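Local coordinates for acetyltransferase, GNAT family (Colwellia psychrerythraea, PDB 3IWG), which probably transfers an acyl group, other than an aminoacyl group, to an acceptor, as expected of a GNAT-family acetyltransferase, at residues Y69-Q72 with P73-L77; V251-Q254 with K255-H259. One frame throughout, in Å; residues are numbered along the deposited sequence.

How the interactions relate
From the N terminus, the chain first reaches interaction 1, where strand 65-71 ends and the chain turns at 72-75 and leads into helix 76-87, which is followed by strand 99-103, parallel to the first. Interaction 2 comes much later, within helix 251-259, between strand 241-247 and the final strand 262-273. Both contacts are local: interaction 1 closes a tight turn at the strand's exit, while interaction 2 links successive turns of one helix, and they follow in series without nesting or crossing. The centres of interactions 1 and 2 are about 37 Å apart, on opposite sides of the chain's centre. Strand 262-273 relates the two regions, since it follows helix 251-259 and pairs with strand 99-103.

Interaction 1. Residues Y69-Q72 with P73-L77; sequences YYLQ and PEFQL
The Tyr70 hydroxyl reaches the ring of Pro73, with Tyr70 OH 3.8 Å from Pro73 CD. Pro73 and Glu74 fill the two middle positions of a type I beta turn, for which the helix-like backbone of Pro73 is well suited. Glu74 bends back at chi2 (-95°), which lays its carboxylate alongside the Gln72 amide, the planes only 9° apart; Glu74 OE1 comes to 3.7 Å from Gln72 CB. Phe75 closes the turn: Phe75 N donates to Gln72 O at 3.1 Å, with the donor tilted 29° from the carbonyl plane. Gln72 O also lies at the edge of the Phe75 ring, near its plane, 3.0 Å from Phe75 CD1, while Phe75 CE1 rests 3.5 Å from Gln72 CB. Leu71 comes in from another direction, its CD2 above one face of the ring toward the rim and Leu71 CD1 3.9 Å from Phe75 CB. Val55 of strand 53-60 and Phe5 also touch Phe75. The turn thus links strand 65-71 to helix 76-87 in the beta-alpha-beta unit completed by strand 99-103, as in other GNAT folds. With an N-H and the weakly positive rim of an aromatic ring both set against it, Gln72 O probably gains electrostatic support from two groups of a single residue, which would tie the Phe75 side chain to the turn.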
ATOM      1  N   TYR A  69      13.798   4.562  21.774  1.00 27.91           N
ATOM      2  CA  TYR A  69      13.935   4.403  23.222  1.00 28.64           C
ATOM      3  C   TYR A  69      13.626   5.740  23.898  1.00 28.94           C
ATOM      4  O   TYR A  69      14.062   6.814  23.436  1.00 28.92           O
ATOM      5  CB  TYR A  69      15.330   3.981  23.586  1.00 28.50           C
ATOM      6  CG  TYR A  69      15.598   3.896  25.086  1.00 30.17           C
ATOM      7  CD1 TYR A  69      15.926   5.025  25.843  1.00 30.02           C
ATOM      8  CD2 TYR A  69      15.537   2.667  25.744  1.00 31.28           C
ATOM      9  CE1 TYR A  69      16.166   4.918  27.235  1.00 30.19           C
ATOM     10  CE2 TYR A  69      15.759   2.559  27.102  1.00 31.33           C
ATOM     11  CZ  TYR A  69      16.097   3.676  27.834  1.00 30.78           C
ATOM     12  OH  TYR A  69      16.338   3.502  29.156  1.00 31.32           O
ATOM     13  N   TYR A  70      12.853   5.691  24.965  1.00 29.45           N
ATOM     14  CA  TYR A  70      12.478   6.913  25.641  1.00 30.78           C
ATOM     15  C   TYR A  70      12.069   6.594  27.067  1.00 32.49           C
ATOM     16  O   TYR A  70      11.270   5.680  27.288  1.00 33.33           O
ATOM     17  CB  TYR A  70      11.334   7.617  24.912  1.00 30.48           C
ATOM     18  CG  TYR A  70      10.870   8.855  25.606  1.00 30.99           C
ATOM     19  CD1 TYR A  70      11.488  10.061  25.363  1.00 31.18           C
ATOM     20  CD2 TYR A  70       9.854   8.815  26.546  1.00 32.25           C
ATOM     21  CE1 TYR A  70      11.112  11.205  25.997  1.00 30.63           C
ATOM     22  CE2 TYR A  70       9.445   9.972  27.200  1.00 33.92           C
ATOM     23  CZ  TYR A  70      10.095  11.170  26.932  1.00 33.25           C
ATOM     24  OH  TYR A  70       9.736  12.334  27.570  1.00 31.15           O
ATOM     25  N   LEU A  71      12.617   7.351  28.014  1.00 33.69           N
ATOM     26  CA  LEU A  71      12.159   7.376  29.425  1.00 34.83           C
ATOM     27  C   LEU A  71      11.804   8.783  29.839  1.00 35.83           C
ATOM     28  O   LEU A  71      12.501   9.731  29.486  1.00 35.70           O
ATOM     29  CB  LEU A  71      13.267   6.913  30.361  1.00 34.34           C
ATOM     30  CG  LEU A  71      12.990   5.584  31.033  1.00 35.13           C
ATOM     31  CD1 LEU A  71      14.147   5.223  31.948  1.00 36.16           C
ATOM     32  CD2 LEU A  71      11.683   5.612  31.809  1.00 32.85           C
ATOM     33  N   GLN A  72      10.741   8.938  30.602  1.00 38.14           N
ATOM     34  CA  GLN A  72      10.454  10.257  31.137  1.00 40.53           C
ATOM     35  C   GLN A  72      11.742  10.904  31.717  1.00 42.15           C
ATOM     36  O   GLN A  72      12.649  10.223  32.258  1.00 41.53           O
ATOM     37  CB  GLN A  72       9.314  10.228  32.139  1.00 40.94           C
ATOM     38  CG  GLN A  72       7.975  10.458  31.462  1.00 42.38           C
ATOM     39  CD  GLN A  72       6.831   9.895  32.247  1.00 43.83           C
ATOM     40  OE1 GLN A  72       7.009   9.487  33.398  1.00 46.54           O
ATOM     41  NE2 GLN A  72       5.642   9.848  31.633  1.00 40.56           N
ATOM     42  N   PRO A  73      11.865  12.220  31.510  1.00 43.97           N
ATOM     43  CA  PRO A  73      13.177  12.888  31.572  1.00 45.40           C
ATOM     44  C   PRO A  73      13.856  12.789  32.918  1.00 46.21           C
ATOM     45  O   PRO A  73      15.090  12.858  32.988  1.00 47.12           O
ATOM     46  CB  PRO A  73      12.855  14.347  31.226  1.00 45.60           C
ATOM     47  CG  PRO A  73      11.355  14.485  31.423  1.00 45.89           C
ATOM     48  CD  PRO A  73      10.774  13.135  31.140  1.00 44.33           C
ATOM     49  N   GLU A  74      13.056  12.594  33.969  1.00 46.77           N
ATOM     50  CA  GLU A  74      13.566  12.558  35.323  1.00 47.38           C
ATOM     51  C   GLU A  74      14.189  11.230  35.783  1.00 47.42           C
ATOM     52  O   GLU A  74      14.483  11.085  37.006  1.00 46.19           O
ATOM     53  CB  GLU A  74      12.455  12.954  36.309  1.00 48.14           C
ATOM     54  CG  GLU A  74      11.325  11.943  36.463  1.00 49.62           C
ATOM     55  CD  GLU A  74      10.114  12.230  35.564  1.00 51.98           C
ATOM     56  OE1 GLU A  74      10.278  12.884  34.489  1.00 53.26           O
ATOM     57  OE2 GLU A  74       8.999  11.774  35.936  1.00 51.09           O
ATOM     58  N   PHE A  75      14.412  10.279  34.855  1.00 46.71           N
ATOM     59  CA  PHE A  75      15.038   8.999  35.235  1.00 46.83           C
ATOM     60  C   PHE A  75      16.446   8.801  34.658  1.00 46.66           C
ATOM     61  O   PHE A  75      16.878   7.667  34.452  1.00 46.89           O
ATOM     62  CB  PHE A  75      14.195   7.778  34.902  1.00 46.57           C
ATOM     63  CG  PHE A  75      12.739   7.867  35.320  1.00 48.98           C
ATOM     64  CD1 PHE A  75      11.901   8.829  34.804  1.00 50.08           C
ATOM     65  CD2 PHE A  75      12.190   6.912  36.157  1.00 50.30           C
ATOM     66  CE1 PHE A  75      10.577   8.859  35.145  1.00 50.87           C
ATOM     67  CE2 PHE A  75      10.853   6.955  36.514  1.00 51.34           C
ATOM     68  CZ  PHE A  75      10.049   7.928  36.008  1.00 50.98           C
ATOM     69  N   GLN A  76      17.170   9.891  34.440  1.00 46.42           N
ATOM     70  CA  GLN A  76      18.625   9.818  34.200  1.00 45.54           C
ATOM     71  C   GLN A  76      19.266   8.471  34.655  1.00 45.31           C
ATOM     72  O   GLN A  76      19.787   7.714  33.820  1.00 44.32           O
ATOM     73  CB  GLN A  76      19.338  11.019  34.902  1.00 45.26           C
ATOM     74  CG  GLN A  76      20.898  11.156  34.694  1.00 44.13           C
ATOM     75  CD  GLN A  76      21.338  11.218  33.212  1.00 41.00           C
ATOM     76  OE1 GLN A  76      20.766  11.948  32.397  1.00 40.74           O
ATOM     77  NE2 GLN A  76      22.352  10.449  32.874  1.00 39.71           N
ATOM     78  N   LEU A  77      19.240   8.175  35.969  1.00 44.87           N
ATOM     79  CA  LEU A  77      20.138   7.116  36.520  1.00 44.15           C
ATOM     80  C   LEU A  77      19.608   5.722  36.252  1.00 43.25           C
ATOM     81  O   LEU A  77      20.304   4.827  35.745  1.00 41.99           O
ATOM     82  CB  LEU A  77      20.366   7.289  38.015  1.00 44.32           C
ATOM     83  CG  LEU A  77      21.795   7.613  38.469  1.00 45.19           C
ATOM     84  CD1 LEU A  77      21.825   7.745  39.993  1.00 43.43           C
ATOM     85  CD2 LEU A  77      22.815   6.561  37.965  1.00 45.22           C
TER

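Interaction 2. Residues V251-Q254 with K255-H259; sequences VAAQ and KAIAH
Ile257 lies against the carbonyl of Ala253 one helical turn earlier, and its CG1 branch runs past that oxygen, all three carbons close to it. Ile257 CB begins 3.3 Å from Ala253 O. Because CG1 is placed beside the backbone N and anti to the carbonyl carbon (chi1 -70°), Ile257 CG1 comes closer still, 3.1 Å from Ala253 O. At the tip, Ile257 CD1 remains 3.4 Å from Ala253 O and reaches Ala253 CB at 4.5 Å, a loose apolar contact. Ile257 N donates to Ala253 O at 2.8 Å, so the branch probably shields one flank of this bond from solvent. Bonds of this kind, from Lys255 N to Val251 O through Ala258 N to Gln254 O, define the alpha-helix 251-259, which in the GNAT fold connects strand 241-247 to strand 262-273; at its start Ala253 N also bonds to Asn250 OD1. Ile257 is the buried residue here, meeting Cys244 and Thr246 of strand 241-247, Tyr127 of strand 117-129 and Leu228 of helix 223-237. Replacing Ile257 by alanine removes the branch, which is likely to leave a gap against Tyr127, Cys244 and Leu228 and lose the loose contact with the Ala253 methyl. Gln254 instead sends its extended chain back toward the end of strand 241-247, where NE2 donates to the carbonyl oxygens of Glu247 and Ser248. On the exposed flank, Lys255 CB passes 3.4 Å from Val251 O, but the chain bends at chi3 and chi4 and carries the ammonium group away from residues 251-254.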
ATOM      1  N   VAL A 251      26.512   8.011  -3.138  1.00 28.71           N
ATOM      2  CA  VAL A 251      27.254   9.177  -3.508  1.00 28.86           C
ATOM      3  C   VAL A 251      26.547  10.083  -4.519  1.00 28.19           C
ATOM      4  O   VAL A 251      26.612  11.313  -4.379  1.00 28.23           O
ATOM      5  CB  VAL A 251      28.627   8.782  -4.053  1.00 29.64           C
ATOM      6  CG1 VAL A 251      29.359  10.030  -4.636  1.00 29.00           C
ATOM      7  CG2 VAL A 251      29.436   8.120  -2.914  1.00 31.18           C
ATOM      8  N   ALA A 252      25.894   9.502  -5.528  1.00 26.70           N
ATOM      9  CA  ALA A 252      25.178  10.318  -6.502  1.00 25.88           C
ATOM     10  C   ALA A 252      24.040  11.111  -5.816  1.00 25.27           C
ATOM     11  O   ALA A 252      23.858  12.318  -6.066  1.00 24.15           O
ATOM     12  CB  ALA A 252      24.656   9.482  -7.630  1.00 25.42           C
ATOM     13  N   ALA A 253      23.331  10.452  -4.910  1.00 24.56           N
ATOM     14  CA  ALA A 253      22.239  11.094  -4.205  1.00 24.80           C
ATOM     15  C   ALA A 253      22.745  12.251  -3.380  1.00 24.83           C
ATOM     16  O   ALA A 253      22.136  13.315  -3.373  1.00 24.51           O
ATOM     17  CB  ALA A 253      21.460  10.099  -3.300  1.00 23.41           C
ATOM     18  N   GLN A 254      23.842  12.026  -2.665  1.00 25.27           N
ATOM     19  CA  GLN A 254      24.370  13.017  -1.740  1.00 26.19           C
ATOM     20  C   GLN A 254      24.782  14.231  -2.540  1.00 26.55           C
ATOM     21  O   GLN A 254      24.497  15.378  -2.153  1.00 27.01           O
ATOM     22  CB  GLN A 254      25.560  12.465  -0.946  1.00 26.46           C
ATOM     23  CG  GLN A 254      25.148  11.366   0.068  1.00 29.63           C
ATOM     24  CD  GLN A 254      26.349  10.600   0.648  1.00 30.91           C
ATOM     25  OE1 GLN A 254      27.420  11.178   0.862  1.00 35.85           O
ATOM     26  NE2 GLN A 254      26.154   9.334   0.954  1.00 26.44           N
ATOM     27  N   LYS A 255      25.428  13.971  -3.672  1.00 25.91           N
ATOM     28  CA  LYS A 255      25.874  15.037  -4.544  1.00 26.02           C
ATOM     29  C   LYS A 255      24.630  15.838  -5.000  1.00 24.33           C
ATOM     30  O   LYS A 255      24.627  17.033  -4.849  1.00 24.54           O
ATOM     31  CB  LYS A 255      26.696  14.433  -5.720  1.00 26.60           C
ATOM     32  CG  LYS A 255      27.420  15.398  -6.642  1.00 31.19           C
ATOM     33  CD  LYS A 255      27.855  14.694  -8.002  1.00 34.74           C
ATOM     34  CE  LYS A 255      29.179  15.244  -8.599  1.00 38.41           C
ATOM     35  NZ  LYS A 255      29.130  16.558  -9.378  1.00 40.44           N
ATOM     36  N   ALA A 256      23.570  15.191  -5.498  1.00 22.47           N
ATOM     37  CA  ALA A 256      22.394  15.937  -6.013  1.00 22.23           C
ATOM     38  C   ALA A 256      21.685  16.703  -4.871  1.00 22.04           C
ATOM     39  O   ALA A 256      21.215  17.838  -5.021  1.00 20.97           O
ATOM     40  CB  ALA A 256      21.388  14.978  -6.673  1.00 22.71           C
ATOM     41  N   ILE A 257      21.631  16.067  -3.718  1.00 21.62           N
ATOM     42  CA  ILE A 257      20.948  16.670  -2.594  1.00 22.12           C
ATOM     43  C   ILE A 257      21.664  17.943  -2.203  1.00 21.75           C
ATOM     44  O   ILE A 257      21.027  18.962  -2.009  1.00 20.08           O
ATOM     45  CB  ILE A 257      20.827  15.721  -1.451  1.00 21.37           C
ATOM     46  CG1 ILE A 257      19.835  14.623  -1.833  1.00 22.39           C
ATOM     47  CG2 ILE A 257      20.347  16.423  -0.212  1.00 22.97           C
ATOM     48  CD1 ILE A 257      19.775  13.466  -0.863  1.00 21.35           C
ATOM     49  N   ALA A 258      22.991  17.910  -2.186  1.00 22.71           N
ATOM     50  CA  ALA A 258      23.737  19.056  -1.682  1.00 22.97           C
ATOM     51  C   ALA A 258      23.721  20.131  -2.772  1.00 24.20           C
ATOM     52  O   ALA A 258      23.698  21.310  -2.464  1.00 24.56           O
ATOM     53  CB  ALA A 258      25.124  18.664  -1.307  1.00 22.02           C
ATOM     54  N   HIS A 259      23.684  19.727  -4.047  1.00 25.16           N
ATOM     55  CA  HIS A 259      23.547  20.707  -5.122  1.00 26.16           C
ATOM     56  C   HIS A 259      22.167  21.359  -5.123  1.00 25.79           C
ATOM     57  O   HIS A 259      22.020  22.485  -5.571  1.00 24.72           O
ATOM     58  CB  HIS A 259      23.758  20.082  -6.497  1.00 27.13           C
ATOM     59  CG  HIS A 259      25.161  19.640  -6.767  1.00 30.66           C
ATOM     60  ND1 HIS A 259      26.258  20.200  -6.135  1.00 32.47           N
ATOM     61  CD2 HIS A 259      25.650  18.736  -7.654  1.00 30.88           C
ATOM     62  CE1 HIS A 259      27.359  19.631  -6.595  1.00 33.49           C
ATOM     63  NE2 HIS A 259      27.016  18.738  -7.513  1.00 35.20           N
TER